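Local coordinates for protein lectin (Pleurotus ostreatus, PDB 6T0Q) that probably binds galactose- and N-acetylgalactosamine-containing glycans, with calcium ions held close to its sugar-binding loops, at residues V68-V73 and V103-T108. Sequence-based numbering, arbitrary orientation.
Sequences VCATIV and VALQPT
Leu-105 CD1 lies over one face of the peptide joining Cys-69 to Ala-70, almost directly above Cys-69 C at 3.6 Å. At the edge of this peptide Ala-70 N donates to Val-103 O (2.9 Å), with a C=O...N angle of 169°, nearly linear at the acceptor. The return bond, Val-103 N to Ala-70 O, is longer at 3.3 Å but lies in the carbonyl plane; together they define an antiparallel hydrogen-bonded pair. Leu-105 N reaches Val-68 O (3.0 Å) from 45° above that carbonyl's plane, and a water bridges Val-68 O and Leu-105 O at the same end. On one sheet face Ala-70 CB meets Leu-105 CD1 at 3.8 Å, while Val-103 CG1, placed between the backbone N and the carbonyl carbon (chi1 70°), meets Ile-72 CD1, also 3.8 Å away; Val-84 of strand 79-84 packs on both Val-103 and Leu-105. On the other face are Cys-69, disulfide-bonded to Cys-231, and Ala-104, which touches Val-230. Where strand 67-76 pairs with strand 126-135, Val-68 and Cys-69 together stand opposite His-134, a classic beta bulge. The antiparallel pairing, packed on both faces, is that of an outer strand in a layered beta-sandwich-like domain.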
# COMPACT_ATOMS: atom_id res chain seq x y z
N VAL A 68 18.82 -12.05 -6.02
CA VAL A 68 17.80 -11.12 -5.56
C VAL A 68 18.15 -9.68 -5.93
O VAL A 68 17.35 -8.97 -6.54
CB VAL A 68 17.59 -11.26 -4.03
CG1 VAL A 68 16.59 -10.21 -3.53
CG2 VAL A 68 17.13 -12.67 -3.69
N CYS A 69 19.35 -9.23 -5.57
CA CYS A 69 19.75 -7.85 -5.81
C CYS A 69 21.26 -7.79 -5.74
O CYS A 69 21.92 -8.76 -5.37
CB CYS A 69 19.09 -6.90 -4.80
SG CYS A 69 19.40 -7.32 -3.06
N ALA A 70 21.81 -6.63 -6.12
CA ALA A 70 23.26 -6.47 -6.21
C ALA A 70 23.69 -5.11 -5.70
O ALA A 70 22.99 -4.11 -5.92
CB ALA A 70 23.78 -6.62 -7.65
N THR A 71 24.84 -5.09 -5.04
CA THR A 71 25.58 -3.87 -4.74
C THR A 71 26.69 -3.75 -5.77
O THR A 71 27.48 -4.68 -5.94
CB THR A 71 26.16 -3.93 -3.33
OG1 THR A 71 25.09 -4.03 -2.37
CG2 THR A 71 26.99 -2.69 -3.04
N ILE A 72 26.74 -2.62 -6.47
CA ILE A 72 27.69 -2.44 -7.57
C ILE A 72 28.62 -1.27 -7.25
O ILE A 72 28.17 -0.23 -6.75
CB ILE A 72 26.95 -2.19 -8.90
CG1 ILE A 72 26.12 -3.43 -9.28
CG2 ILE A 72 27.93 -1.81 -10.03
CD1 ILE A 72 25.02 -3.16 -10.29
N VAL A 73 29.91 -1.45 -7.52
CA VAL A 73 30.86 -0.33 -7.51
C VAL A 73 31.56 -0.32 -8.87
O VAL A 73 32.06 -1.36 -9.31
CB VAL A 73 31.90 -0.44 -6.38
CG1 VAL A 73 32.92 0.71 -6.50
CG2 VAL A 73 31.21 -0.39 -5.00
N VAL A 103 20.69 -2.39 -7.45
CA VAL A 103 19.73 -2.83 -8.46
C VAL A 103 19.13 -4.17 -8.05
O VAL A 103 19.81 -5.03 -7.47
CB VAL A 103 20.39 -2.90 -9.86
CG1 VAL A 103 21.39 -4.05 -9.93
CG2 VAL A 103 19.33 -3.02 -10.97
N ALA A 104 17.84 -4.34 -8.36
CA ALA A 104 17.18 -5.64 -8.28
C ALA A 104 17.59 -6.52 -9.46
O ALA A 104 17.93 -6.03 -10.54
CB ALA A 104 15.65 -5.47 -8.29
N LEU A 105 17.53 -7.84 -9.26
CA LEU A 105 18.04 -8.78 -10.24
C LEU A 105 16.97 -9.79 -10.63
O LEU A 105 16.02 -10.03 -9.89
CB LEU A 105 19.27 -9.53 -9.71
CG LEU A 105 20.49 -8.66 -9.44
CD1 LEU A 105 21.64 -9.53 -8.92
CD2 LEU A 105 20.90 -7.91 -10.71
N GLN A 106 17.16 -10.38 -11.81
CA GLN A 106 16.40 -11.56 -12.20
C GLN A 106 16.92 -12.78 -11.43
O GLN A 106 18.09 -12.83 -11.04
CB GLN A 106 16.50 -11.79 -13.70
CG GLN A 106 15.82 -10.71 -14.53
CD GLN A 106 16.26 -10.72 -15.98
OE1 GLN A 106 17.13 -11.50 -16.39
NE2 GLN A 106 15.67 -9.84 -16.77
N PRO A 107 16.07 -13.78 -11.21
CA PRO A 107 16.47 -14.90 -10.34
C PRO A 107 17.58 -15.79 -10.88
O PRO A 107 18.39 -16.27 -10.08
CB PRO A 107 15.16 -15.68 -10.15
CG PRO A 107 14.27 -15.23 -11.27
CD PRO A 107 14.62 -13.80 -11.50
N THR A 108 17.66 -16.06 -12.19
CA THR A 108 18.60 -17.09 -12.64
C THR A 108 19.73 -16.59 -13.53
O THR A 108 20.78 -17.25 -13.59
CB THR A 108 17.85 -18.21 -13.38
OG1 THR A 108 17.24 -17.69 -14.57
CG2 THR A 108 16.76 -18.80 -12.49
O HOH W 1 14.76 -9.80 -7.22